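Local coordinates for HcgB (Methanococcus maripaludis, PDB 5D5P), which probably transfers a guanylyl group from GTP to a pyridinol precursor during biosynthesis of the iron-guanylylpyridinol cofactor of [Fe]-hydrogenase, at residues 41-46 against 66-71; 51-56 against 140-145; 58-63 against 153-158; 98-103 against 114-119; 122-127 against 147-152. All blocks are in the same frame, centred on the assembly; numbering follows the deposited sequence.

Contact 1: 41-46 against 66-71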
# COMPACT_ATOMS: atom_id res chain seq x y z
N THR A 41 -7.23 15.18 -9.88
CA THR A 41 -6.85 14.40 -11.05
C THR A 41 -6.95 12.93 -10.74
O THR A 41 -6.47 12.48 -9.70
CB THR A 41 -5.42 14.74 -11.53
OG1 THR A 41 -5.41 16.05 -12.12
CG2 THR A 41 -4.93 13.74 -12.59
N VAL A 42 -7.61 12.18 -11.62
CA VAL A 42 -7.65 10.74 -11.49
C VAL A 42 -6.67 10.17 -12.51
O VAL A 42 -6.75 10.45 -13.69
CB VAL A 42 -9.07 10.17 -11.71
CG1 VAL A 42 -9.08 8.72 -11.39
CG2 VAL A 42 -10.09 10.95 -10.85
N ALA A 43 -5.72 9.40 -12.01
CA ALA A 43 -4.61 8.92 -12.82
C ALA A 43 -5.02 7.69 -13.59
O ALA A 43 -4.53 6.61 -13.35
CB ALA A 43 -3.38 8.62 -11.92
N THR A 44 -5.95 7.86 -14.52
CA THR A 44 -6.42 6.77 -15.36
C THR A 44 -6.83 7.32 -16.69
O THR A 44 -7.14 8.50 -16.80
CB THR A 44 -7.63 6.06 -14.74
OG1 THR A 44 -7.94 4.91 -15.53
CG2 THR A 44 -8.84 7.00 -14.72
N SER A 45 -6.85 6.48 -17.72
CA SER A 45 -7.45 6.90 -18.96
C SER A 45 -8.68 6.07 -19.31
O SER A 45 -9.25 6.21 -20.39
CB SER A 45 -6.41 6.82 -20.07
OG SER A 45 -5.84 5.53 -20.09
N ASN A 46 -9.09 5.21 -18.38
CA ASN A 46 -10.30 4.41 -18.53
C ASN A 46 -11.54 5.18 -18.07
O ASN A 46 -11.64 5.53 -16.89
CB ASN A 46 -10.17 3.09 -17.74
CG ASN A 46 -11.35 2.18 -17.94
OD1 ASN A 46 -12.31 2.18 -17.16
ND2 ASN A 46 -11.31 1.43 -19.03
N SER A 66 -10.75 15.65 -13.09
CA SER A 66 -10.29 15.43 -14.47
C SER A 66 -9.55 14.11 -14.59
O SER A 66 -8.94 13.68 -13.63
CB SER A 66 -9.35 16.56 -14.88
OG SER A 66 -9.99 17.81 -14.78
N MET A 67 -9.58 13.49 -15.78
CA MET A 67 -8.68 12.35 -16.01
C MET A 67 -7.31 12.88 -16.34
O MET A 67 -7.17 13.91 -16.96
CB MET A 67 -9.12 11.45 -17.18
CG MET A 67 -10.20 10.44 -16.90
SD MET A 67 -10.45 9.30 -18.29
CE MET A 67 -10.88 10.48 -19.57
N LEU A 68 -6.30 12.09 -16.06
CA LEU A 68 -4.94 12.43 -16.45
C LEU A 68 -4.79 12.17 -17.94
O LEU A 68 -5.12 11.09 -18.41
CB LEU A 68 -3.94 11.59 -15.66
CG LEU A 68 -2.45 11.79 -15.93
CD1 LEU A 68 -2.02 13.18 -15.51
CD2 LEU A 68 -1.68 10.75 -15.17
N GLU A 69 -4.33 13.17 -18.69
CA GLU A 69 -4.26 12.99 -20.14
C GLU A 69 -3.10 12.10 -20.56
O GLU A 69 -3.18 11.35 -21.54
CB GLU A 69 -4.06 14.33 -20.85
CG GLU A 69 -5.22 15.30 -20.93
CD GLU A 69 -4.75 16.72 -20.64
OE1 GLU A 69 -3.86 16.89 -19.77
OE2 GLU A 69 -5.22 17.64 -21.33
N ILE A 70 -2.00 12.21 -19.83
CA ILE A 70 -0.79 11.41 -20.06
C ILE A 70 -0.99 9.93 -19.76
O ILE A 70 -1.41 9.58 -18.68
CB ILE A 70 0.39 11.94 -19.21
CG1 ILE A 70 0.70 13.39 -19.55
CG2 ILE A 70 1.64 11.11 -19.45
CD1 ILE A 70 1.81 13.96 -18.72
N PRO A 71 -0.73 9.05 -20.73
CA PRO A 71 -0.83 7.62 -20.41
C PRO A 71 0.13 7.20 -19.31
O PRO A 71 1.24 7.73 -19.22
CB PRO A 71 -0.45 6.94 -21.72
CG PRO A 71 -0.69 7.97 -22.77
CD PRO A 71 -0.36 9.28 -22.13
O HOH W 1 -4.65 15.77 -15.47
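Between Val42 and the residues Ser66 and Leu68 the flat groups are two peptide carbonyls, each met by an N-H from the other segment. Val42 N meets Ser66 O nearly along the C=O axis, in a straight bond of 2.8 Å. Leu68 N reaches Val42 O at 2.9 Å from a position tilted 25° out of that carbonyl's plane. The pairing is parallel, with Thr41 beside Ser66 on one face of the sheet and Val42 beside Met67 on the other. An inverse gamma turn is centred on Ala43, and an ST turn follows at Thr44, whose OG1 accepts from Asn46 N. Met67 touches the chain after these turns, its CB 3.6 Å from Thr44 O and its SD 3.8 Å from Ser45 C. Leu68 CB sits 3.9 Å from Thr41 CG2; CG is anti to the backbone N (chi1 180°), and from it the CD2 branch of Leu68 comes to 4.2 Å from Ala43 CB. The contact thus joins the two strands of a beta-alpha-beta unit: Val42 and Met67 face its connecting helix 47-57, Thr41 and Leu68 pack on helix 81-92, and strand 97-103 pairs with the far edge of strand 39-43.

Contact 2: 51-56 against 140-145; sequences KVVSDI and KTVELE
Val52 directs one methyl, CG1, at the backbone of the opposing helix beside Glu143. With CG1 anti to its own backbone N (chi1 171°), Val52 brings that methyl to 3.7 Å from Glu143 N and 3.9 Å from Glu143 CB. Val142 answers from the other helix with its own CG1, which serves two partners at once: it lies 4.0 Å from Val52 CG1 and 3.9 Å from Val53 CG2. The side chains of Val53 and Val142 stand roughly perpendicular, meeting through a single methyl from each. One turn further on, Ile56 continues the row, its CD1 4.3 Å from Glu143 CG. The Glu143 chain is extended, CG anti to the backbone N, and its CB and CG take part in the packing. No hydrogen bond links the two segments; the join is made by methyl groups against side-chain carbons and the backbone of Glu143. A separate polar pair belongs to helix 47-57 alone, where Lys51 NZ meets the syn lone pair of Asp55 OD2 at 2.8 Å, one turn apart. The segment axes approach to 9.4 Å and run 34° apart, in the same general direction. Both helices lie on one face of the sheet: Val53 rests on Ile99 and Val142 on Arg101, both of strand 97-103, while Ile56 also reaches Leu146 and Leu150 further along helix 138-151.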
# COMPACT_ATOMS: atom_id res chain seq x y z
N LYS A 51 -15.41 7.37 -14.13
CA LYS A 51 -16.76 7.68 -13.68
C LYS A 51 -17.01 7.17 -12.25
O LYS A 51 -17.62 7.87 -11.43
CB LYS A 51 -17.80 7.09 -14.62
CG LYS A 51 -19.25 7.36 -14.16
CD LYS A 51 -20.30 6.74 -15.06
CE LYS A 51 -21.71 6.96 -14.48
NZ LYS A 51 -21.90 8.33 -13.92
N VAL A 52 -16.56 5.95 -11.97
CA VAL A 52 -16.72 5.41 -10.62
C VAL A 52 -16.07 6.36 -9.60
O VAL A 52 -16.67 6.68 -8.60
CB VAL A 52 -16.10 3.99 -10.48
CG1 VAL A 52 -16.08 3.54 -9.01
CG2 VAL A 52 -16.85 3.00 -11.33
N VAL A 53 -14.84 6.80 -9.87
CA VAL A 53 -14.12 7.63 -8.91
C VAL A 53 -14.76 9.02 -8.81
O VAL A 53 -15.00 9.51 -7.72
CB VAL A 53 -12.63 7.78 -9.30
CG1 VAL A 53 -11.93 8.80 -8.43
CG2 VAL A 53 -11.93 6.41 -9.17
N SER A 54 -15.06 9.60 -9.96
CA SER A 54 -15.59 10.96 -10.01
C SER A 54 -16.93 11.05 -9.29
O SER A 54 -17.19 12.01 -8.56
CB SER A 54 -15.71 11.41 -11.48
OG SER A 54 -16.25 12.71 -11.55
N ASP A 55 -17.79 10.05 -9.47
CA ASP A 55 -19.09 10.10 -8.83
C ASP A 55 -18.97 10.10 -7.31
O ASP A 55 -19.74 10.76 -6.64
CB ASP A 55 -19.95 8.92 -9.28
CG ASP A 55 -20.50 9.09 -10.69
OD1 ASP A 55 -20.39 10.21 -11.23
OD2 ASP A 55 -21.01 8.11 -11.26
N ILE A 56 -17.98 9.40 -6.77
CA ILE A 56 -17.81 9.36 -5.32
C ILE A 56 -17.19 10.65 -4.81
O ILE A 56 -17.66 11.24 -3.85
CB ILE A 56 -16.93 8.16 -4.89
CG1 ILE A 56 -17.70 6.86 -5.05
CG2 ILE A 56 -16.47 8.34 -3.43
CD1 ILE A 56 -16.82 5.64 -5.01
N LYS A 140 -16.95 -2.55 -9.49
CA LYS A 140 -17.27 -2.80 -8.10
C LYS A 140 -15.98 -2.87 -7.30
O LYS A 140 -15.93 -2.43 -6.16
CB LYS A 140 -18.08 -4.09 -7.95
CG LYS A 140 -19.59 -3.85 -8.10
CD LYS A 140 -20.41 -5.04 -7.67
CE LYS A 140 -21.89 -4.71 -7.64
NZ LYS A 140 -22.72 -5.82 -7.10
N THR A 141 -14.91 -3.35 -7.93
CA THR A 141 -13.60 -3.37 -7.27
C THR A 141 -13.07 -1.95 -6.99
O THR A 141 -12.65 -1.64 -5.88
CB THR A 141 -12.58 -4.17 -8.09
OG1 THR A 141 -13.04 -5.53 -8.22
CG2 THR A 141 -11.20 -4.13 -7.42
N VAL A 142 -13.11 -1.08 -8.00
CA VAL A 142 -12.62 0.29 -7.81
C VAL A 142 -13.48 1.03 -6.78
O VAL A 142 -12.96 1.72 -5.91
CB VAL A 142 -12.59 1.04 -9.16
CG1 VAL A 142 -12.20 2.50 -8.98
CG2 VAL A 142 -11.59 0.36 -10.10
N GLU A 143 -14.80 0.86 -6.86
CA GLU A 143 -15.72 1.45 -5.89
C GLU A 143 -15.36 1.07 -4.45
O GLU A 143 -15.20 1.94 -3.60
CB GLU A 143 -17.16 1.02 -6.18
CG GLU A 143 -18.17 1.58 -5.21
CD GLU A 143 -19.59 1.14 -5.52
OE1 GLU A 143 -19.77 0.10 -6.19
OE2 GLU A 143 -20.52 1.85 -5.13
N LEU A 144 -15.19 -0.23 -4.19
CA LEU A 144 -14.85 -0.69 -2.85
C LEU A 144 -13.49 -0.13 -2.41
O LEU A 144 -13.32 0.23 -1.23
CB LEU A 144 -14.82 -2.21 -2.78
CG LEU A 144 -14.43 -2.81 -1.43
CD1 LEU A 144 -15.45 -2.35 -0.40
CD2 LEU A 144 -14.35 -4.33 -1.50
N GLU A 145 -12.52 -0.07 -3.32
CA GLU A 145 -11.19 0.44 -2.98
C GLU A 145 -11.34 1.86 -2.48
O GLU A 145 -10.75 2.24 -1.46
CB GLU A 145 -10.22 0.41 -4.18
CG GLU A 145 -9.70 -0.98 -4.55
CD GLU A 145 -8.99 -1.00 -5.90
OE1 GLU A 145 -8.91 0.08 -6.55
OE2 GLU A 145 -8.53 -2.09 -6.31

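Contact 3: 58-63 against 153-158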
# COMPACT_ATOMS: atom_id res chain seq x y z
N SER A 58 -17.11 13.52 -6.12
CA SER A 58 -17.97 14.69 -6.34
C SER A 58 -18.90 14.94 -5.18
O SER A 58 -19.36 16.06 -5.00
CB SER A 58 -18.82 14.52 -7.61
OG SER A 58 -18.00 14.62 -8.76
N ARG A 59 -19.15 13.91 -4.38
CA ARG A 59 -20.07 14.05 -3.25
C ARG A 59 -19.39 14.64 -2.02
O ARG A 59 -20.07 15.03 -1.08
CB ARG A 59 -20.71 12.70 -2.89
CG ARG A 59 -21.69 12.20 -3.93
CD ARG A 59 -22.28 10.86 -3.52
NE ARG A 59 -23.06 10.98 -2.30
CZ ARG A 59 -23.51 9.94 -1.60
NH1 ARG A 59 -23.24 8.71 -2.01
NH2 ARG A 59 -24.21 10.14 -0.49
N ILE A 60 -18.07 14.71 -2.02
CA ILE A 60 -17.37 15.21 -0.85
C ILE A 60 -16.49 16.41 -1.16
O ILE A 60 -15.81 16.92 -0.27
CB ILE A 60 -16.53 14.11 -0.17
CG1 ILE A 60 -15.40 13.66 -1.07
CG2 ILE A 60 -17.43 12.93 0.21
CD1 ILE A 60 -14.45 12.67 -0.40
N THR A 61 -16.50 16.87 -2.41
CA THR A 61 -15.75 18.05 -2.81
C THR A 61 -16.53 18.97 -3.73
O THR A 61 -17.54 18.57 -4.32
CB THR A 61 -14.47 17.71 -3.58
OG1 THR A 61 -14.85 17.14 -4.84
CG2 THR A 61 -13.58 16.72 -2.84
N ASP A 62 -16.10 20.22 -3.79
CA ASP A 62 -16.51 21.18 -4.82
C ASP A 62 -15.36 21.36 -5.80
O ASP A 62 -14.78 22.45 -5.87
CB ASP A 62 -16.90 22.53 -4.23
CG ASP A 62 -18.12 22.44 -3.35
OD1 ASP A 62 -19.14 21.90 -3.83
OD2 ASP A 62 -18.06 22.91 -2.19
N ALA A 63 -15.00 20.30 -6.52
CA ALA A 63 -13.79 20.33 -7.32
C ALA A 63 -14.04 20.10 -8.80
O ALA A 63 -15.02 19.46 -9.19
CB ALA A 63 -12.81 19.30 -6.81
N ILE A 153 -9.99 6.97 6.86
CA ILE A 153 -9.60 8.25 7.46
C ILE A 153 -10.82 9.08 7.88
O ILE A 153 -10.72 10.29 8.12
CB ILE A 153 -8.66 9.10 6.55
CG1 ILE A 153 -9.16 9.20 5.11
CG2 ILE A 153 -7.28 8.46 6.56
CD1 ILE A 153 -10.33 10.19 4.92
N GLY A 154 -11.97 8.41 8.00
CA GLY A 154 -13.14 8.97 8.66
C GLY A 154 -14.14 9.65 7.75
O GLY A 154 -15.07 10.33 8.22
N ILE A 155 -13.99 9.46 6.44
CA ILE A 155 -14.95 10.00 5.49
C ILE A 155 -15.87 8.88 5.01
O ILE A 155 -15.42 7.96 4.34
CB ILE A 155 -14.26 10.64 4.27
CG1 ILE A 155 -13.50 11.90 4.71
CG2 ILE A 155 -15.31 11.02 3.23
CD1 ILE A 155 -12.81 12.64 3.57
N VAL A 156 -17.14 8.98 5.38
CA VAL A 156 -18.13 7.97 5.01
C VAL A 156 -19.02 8.44 3.87
O VAL A 156 -19.73 9.45 3.97
CB VAL A 156 -19.00 7.58 6.22
CG1 VAL A 156 -19.98 6.50 5.81
CG2 VAL A 156 -18.13 7.08 7.35
N VAL A 157 -18.99 7.69 2.77
CA VAL A 157 -19.85 7.94 1.63
C VAL A 157 -20.87 6.79 1.51
O VAL A 157 -20.49 5.65 1.26
CB VAL A 157 -19.05 8.06 0.32
CG1 VAL A 157 -19.79 8.93 -0.68
CG2 VAL A 157 -17.70 8.66 0.61
N LYS A 158 -22.15 7.11 1.69
CA LYS A 158 -23.19 6.08 1.63
C LYS A 158 -24.05 6.21 0.38
O LYS A 158 -24.39 7.32 -0.04
CB LYS A 158 -24.08 6.14 2.88
CG LYS A 158 -23.40 5.63 4.16
CD LYS A 158 -23.09 4.14 4.06
CE LYS A 158 -22.50 3.60 5.36
NZ LYS A 158 -22.51 2.12 5.38
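Arg59 and Ile60 reach the C-terminal tail through contrasting torsions. Arg59 has CG beside its backbone N and a chain bent at chi3 (63°), which places NE on the way to a guanidinium that meets Lys158 O and Val157 CG1; Ile60 carries CG1 between its backbone N and carbonyl carbon (chi1 66°), leaving CG2 anti to the carbonyl carbon. Arg59 grips one atom with two nitrogens end-on: Lys158 O lies in the guanidinium plane, 2.7 Å from NH1 and 2.9 Å from NH2 of Arg59. Seen from the carbonyl the two donors differ, NH2 being in its plane and NH1 well above it. Over one guanidinium face sits Val157 CG1, 3.7 Å from Arg59 NH1 and displaced toward the rim. Ile60 provides the apolar half, with CD1 4.1 Å from Ile155 CG2 and CG2 4.3 Å from Val157 CG2. Leu150 of helix 138-151 touches Ile60, Ile155 and Val157 alike. The tail reaches this place through a Schellman motif, in which Ile155 N bonds to Leu150 O and Gly154 N to Glu151 O. With Gly154 at positive phi as the C-prime residue, this is a classic helix ending, here followed by an extended tail laid against the loop after helix 47-57.

Contact 4: 98-103 against 114-119; sequences IITRGR and LIMDKK
Ile98 O is approached by two groups of the opposite strand: Met116 N donates to it at 2.9 Å in an almost perfectly straight bond, and Ile115 CA makes a CA-H...O contact with it at 3.4 Å. The reciprocal bond, Ile98 N to Met116 O, completes one hydrogen-bonded pair. Thr100 and Leu114 form the next, with Thr100 N 3.0 Å from Leu114 O and Leu114 N 2.9 Å from Thr100 O. Ile99 and Ile115 stand between them as the non-hydrogen-bonded pair, their CA atoms 4.7 Å apart. This is the ladder of an antiparallel beta hairpin, made by strand 97-103, the central strand of the mixed sheet, with strand 111-117 beside it. On the face carrying Ile98, Thr100, Leu114 and Met116, the side chains of Thr100 and Leu114 run next to one another in the same sense. Thr100 has OG1 anti to its backbone N (chi1 179°), where it bonds to Ala82 O, and its methyl is thereby turned to the neighbouring strand. That methyl, CG2, packs 3.6 Å from Leu114 CB and 3.9 Å from Met116 SD. Helix 81-92 lies over this face, touching Ile98, Thr100 and Met116, whereas Ile115 on the reverse side meets Leu150 of helix 138-151. Past the ladder Asp117 OD1 accepts from Lys119 N in an Asx turn, while Asp117 OD2 forms a salt bridge with Arg121.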
# COMPACT_ATOMS: atom_id res chain seq x y z
N ILE A 98 -4.76 13.81 -5.95
CA ILE A 98 -4.56 12.82 -6.99
C ILE A 98 -5.11 11.48 -6.50
O ILE A 98 -4.79 11.03 -5.41
CB ILE A 98 -3.06 12.64 -7.35
CG1 ILE A 98 -2.53 13.88 -8.07
CG2 ILE A 98 -2.86 11.41 -8.27
CD1 ILE A 98 -2.24 15.07 -7.15
N ILE A 99 -5.95 10.86 -7.32
CA ILE A 99 -6.39 9.51 -7.01
C ILE A 99 -5.81 8.58 -8.03
O ILE A 99 -5.95 8.81 -9.23
CB ILE A 99 -7.93 9.39 -6.99
CG1 ILE A 99 -8.47 10.36 -5.96
CG2 ILE A 99 -8.31 7.91 -6.68
CD1 ILE A 99 -9.91 10.54 -6.05
N THR A 100 -5.06 7.59 -7.55
CA THR A 100 -4.37 6.68 -8.46
C THR A 100 -4.65 5.25 -8.12
O THR A 100 -4.91 4.92 -6.97
CB THR A 100 -2.83 6.93 -8.41
OG1 THR A 100 -2.18 6.01 -9.29
CG2 THR A 100 -2.29 6.72 -6.98
N ARG A 101 -4.62 4.38 -9.12
CA ARG A 101 -4.80 2.98 -8.85
C ARG A 101 -3.92 2.22 -9.81
O ARG A 101 -3.74 2.66 -10.94
CB ARG A 101 -6.26 2.59 -9.04
CG ARG A 101 -6.53 1.16 -8.85
CD ARG A 101 -7.85 0.74 -9.43
NE ARG A 101 -8.11 -0.59 -8.95
CZ ARG A 101 -8.13 -1.69 -9.68
NH1 ARG A 101 -7.87 -1.63 -10.99
NH2 ARG A 101 -8.40 -2.84 -9.09
N GLY A 102 -3.31 1.14 -9.35
CA GLY A 102 -2.46 0.35 -10.22
C GLY A 102 -1.92 -0.80 -9.40
O GLY A 102 -2.36 -1.05 -8.28
N ARG A 103 -0.90 -1.47 -9.93
CA ARG A 103 -0.34 -2.60 -9.21
C ARG A 103 0.31 -2.13 -7.90
O ARG A 103 0.85 -1.04 -7.83
CB ARG A 103 0.68 -3.30 -10.12
CG ARG A 103 0.83 -4.73 -9.86
CD ARG A 103 1.41 -5.36 -11.11
NE ARG A 103 2.78 -4.90 -11.32
CZ ARG A 103 3.34 -4.65 -12.50
NH1 ARG A 103 2.66 -4.79 -13.64
NH2 ARG A 103 4.63 -4.28 -12.55
N LEU A 114 -4.40 4.79 -4.09
CA LEU A 114 -3.87 5.82 -3.20
C LEU A 114 -4.58 7.13 -3.44
O LEU A 114 -4.98 7.45 -4.57
CB LEU A 114 -2.36 6.04 -3.42
CG LEU A 114 -1.44 4.84 -3.16
CD1 LEU A 114 -0.01 5.19 -3.65
CD2 LEU A 114 -1.42 4.49 -1.69
N ILE A 115 -4.79 7.87 -2.37
CA ILE A 115 -5.14 9.28 -2.46
C ILE A 115 -3.92 10.06 -2.00
O ILE A 115 -3.43 9.85 -0.88
CB ILE A 115 -6.37 9.62 -1.63
CG1 ILE A 115 -7.53 8.70 -2.01
CG2 ILE A 115 -6.72 11.11 -1.80
CD1 ILE A 115 -8.85 9.04 -1.25
N MET A 116 -3.40 10.88 -2.91
CA MET A 116 -2.18 11.65 -2.71
C MET A 116 -2.46 13.15 -2.78
O MET A 116 -3.41 13.60 -3.44
CB MET A 116 -1.15 11.24 -3.75
CG MET A 116 -0.71 9.77 -3.56
SD MET A 116 0.09 9.13 -5.06
CE MET A 116 1.47 10.21 -5.30
N ASP A 117 -1.63 13.96 -2.11
CA ASP A 117 -1.87 15.40 -2.18
C ASP A 117 -0.95 16.02 -3.25
O ASP A 117 -0.30 15.32 -4.02
CB ASP A 117 -1.67 16.07 -0.80
CG ASP A 117 -0.20 16.32 -0.46
OD1 ASP A 117 0.70 15.76 -1.09
OD2 ASP A 117 0.05 17.19 0.41
N LYS A 118 -0.93 17.35 -3.28
CA LYS A 118 -0.27 18.06 -4.37
C LYS A 118 1.23 17.85 -4.43
O LYS A 118 1.84 18.13 -5.46
CB LYS A 118 -0.58 19.55 -4.28
CG LYS A 118 -0.15 20.15 -2.96
CD LYS A 118 -0.47 21.64 -2.87
CE LYS A 118 -0.23 22.16 -1.47
NZ LYS A 118 1.17 21.88 -1.02
N LYS A 119 1.82 17.38 -3.33
CA LYS A 119 3.26 17.06 -3.27
C LYS A 119 3.58 15.59 -3.43
O LYS A 119 4.73 15.20 -3.36
CB LYS A 119 3.86 17.50 -1.92
CG LYS A 119 3.87 18.99 -1.68
CD LYS A 119 4.58 19.35 -0.39
CE LYS A 119 4.83 20.84 -0.30
NZ LYS A 119 5.30 21.23 1.04

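Contact 5: 122-127 against 147-152; sequences ILTGSV and ITALER
Gly125 and Ala149 bring strand 122-127 and the end of helix 138-151 together, their CA atoms 4.7 Å apart and the segment axes at 140°. Thr124 is the polar centre. Its hydroxyl, set anti to the backbone N (chi1 -175°), donates to Ala149 O at 2.6 Å and accepts from Arg152 NH2, so that Thr124 OG1 and Arg152 NH2 stand 2.9 Å apart with the oxygen in the guanidinium plane. The two side chains pass each other running in opposite senses, and Arg152 CD comes to 3.2 Å from Gly125 O, a buried oxygen with no hydrogen-bond partner. Thr124 shares a classic beta bulge with Leu123, both facing Ile115 of the adjacent strand, at the edge of this chain's sheet. Ala149 CB packs 3.7 Å from Gly125 C. Ser126 CB touches Thr148 CG2 at 3.9 Å, while Ser126 OG bonds to Glu145 O. The Arg152 guanidinium also bonds across the dimer, through NH2 to Ser109 O and through NH1 to Ser128 O of the second subunit. An alanine in its place would probably leave Thr124 OG1 and both carbonyls of the second subunit without their guanidinium donor and open a gap beside Gly125 O.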
# COMPACT_ATOMS: atom_id res chain seq x y z
N ILE A 122 1.19 10.64 0.72
CA ILE A 122 0.11 9.65 0.71
C ILE A 122 -0.82 9.85 1.89
O ILE A 122 -0.39 9.79 3.04
CB ILE A 122 0.70 8.23 0.74
CG1 ILE A 122 1.44 7.97 -0.57
CG2 ILE A 122 -0.41 7.18 0.93
CD1 ILE A 122 2.38 6.77 -0.46
N LEU A 123 -2.11 10.05 1.61
CA LEU A 123 -3.08 10.37 2.65
C LEU A 123 -3.83 9.13 3.15
O LEU A 123 -4.11 8.99 4.33
CB LEU A 123 -4.08 11.41 2.14
CG LEU A 123 -3.46 12.66 1.52
CD1 LEU A 123 -4.57 13.61 1.12
CD2 LEU A 123 -2.58 13.36 2.57
N THR A 124 -4.14 8.24 2.22
CA THR A 124 -4.88 7.02 2.54
C THR A 124 -4.83 6.11 1.32
O THR A 124 -4.34 6.53 0.28
CB THR A 124 -6.34 7.31 2.93
OG1 THR A 124 -6.98 6.09 3.34
CG2 THR A 124 -7.15 7.92 1.76
N GLY A 125 -5.33 4.89 1.44
CA GLY A 125 -5.21 3.93 0.35
C GLY A 125 -5.96 2.64 0.69
O GLY A 125 -6.47 2.47 1.79
N SER A 126 -6.02 1.72 -0.27
CA SER A 126 -6.61 0.43 0.00
C SER A 126 -6.09 -0.56 -1.03
O SER A 126 -5.53 -0.15 -2.04
CB SER A 126 -8.12 0.53 -0.08
OG SER A 126 -8.43 1.00 -1.36
N VAL A 127 -6.24 -1.85 -0.76
CA VAL A 127 -5.72 -2.85 -1.70
C VAL A 127 -6.82 -3.82 -2.10
O VAL A 127 -7.81 -3.96 -1.40
CB VAL A 127 -4.51 -3.64 -1.14
CG1 VAL A 127 -3.29 -2.71 -1.02
CG2 VAL A 127 -4.86 -4.32 0.17
N ILE A 147 -14.10 3.66 -1.49
CA ILE A 147 -14.92 3.80 -0.29
C ILE A 147 -14.11 3.35 0.94
O ILE A 147 -14.16 3.99 2.00
CB ILE A 147 -16.22 3.00 -0.40
CG1 ILE A 147 -17.14 3.67 -1.43
CG2 ILE A 147 -16.92 2.94 0.94
CD1 ILE A 147 -18.44 2.95 -1.64
N THR A 148 -13.36 2.27 0.79
CA THR A 148 -12.51 1.79 1.88
C THR A 148 -11.44 2.81 2.26
O THR A 148 -11.21 3.09 3.44
CB THR A 148 -11.84 0.44 1.52
OG1 THR A 148 -12.86 -0.57 1.40
CG2 THR A 148 -10.90 -0.01 2.61
N ALA A 149 -10.80 3.39 1.24
CA ALA A 149 -9.71 4.34 1.50
C ALA A 149 -10.26 5.58 2.19
O ALA A 149 -9.60 6.15 3.08
CB ALA A 149 -8.98 4.71 0.20
N LEU A 150 -11.48 5.98 1.83
CA LEU A 150 -12.06 7.15 2.49
C LEU A 150 -12.51 6.81 3.90
O LEU A 150 -12.26 7.58 4.82
CB LEU A 150 -13.22 7.71 1.68
CG LEU A 150 -12.81 8.34 0.35
CD1 LEU A 150 -14.03 8.55 -0.52
CD2 LEU A 150 -12.06 9.67 0.54
N GLU A 151 -13.16 5.65 4.10
CA GLU A 151 -13.67 5.28 5.42
C GLU A 151 -12.58 5.18 6.48
O GLU A 151 -12.82 5.52 7.66
CB GLU A 151 -14.37 3.93 5.35
CG GLU A 151 -15.69 3.96 4.68
CD GLU A 151 -16.37 2.62 4.72
OE1 GLU A 151 -15.70 1.61 5.04
OE2 GLU A 151 -17.58 2.59 4.43
N ARG A 152 -11.40 4.75 6.07
CA ARG A 152 -10.34 4.53 7.04
C ARG A 152 -9.69 5.83 7.51
O ARG A 152 -8.96 5.80 8.49
CB ARG A 152 -9.30 3.55 6.51
CG ARG A 152 -8.59 4.00 5.32
CD ARG A 152 -7.80 2.82 4.73
NE ARG A 152 -6.63 2.44 5.53
CZ ARG A 152 -5.51 3.15 5.62
NH1 ARG A 152 -4.50 2.68 6.34
NH2 ARG A 152 -5.40 4.35 5.04

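How the contacts relate
Followed from the N terminus, contact 1 closes first, bringing 66-71 back beside 41-46 after a single helix. Contact 2 opens within that span but closes only at 140-145, so the two cross. Contact 3 starts in the loop between helix 47-57 and strand 64-67 and ends at the last modelled residue, crossing both. Contact 4, a short hairpin closure, falls within the spans of contacts 2 and 3. Contact 5 lies within contact 3 and crosses contact 2. Contacts 1 and 4 meet in the sheet at Thr41, Ala43 and Ile99; contact 2 joins two helices on one sheet face, contact 5 joins one of them to strand 122-128, and contact 3 joins the tail to the loop after helix 47-57.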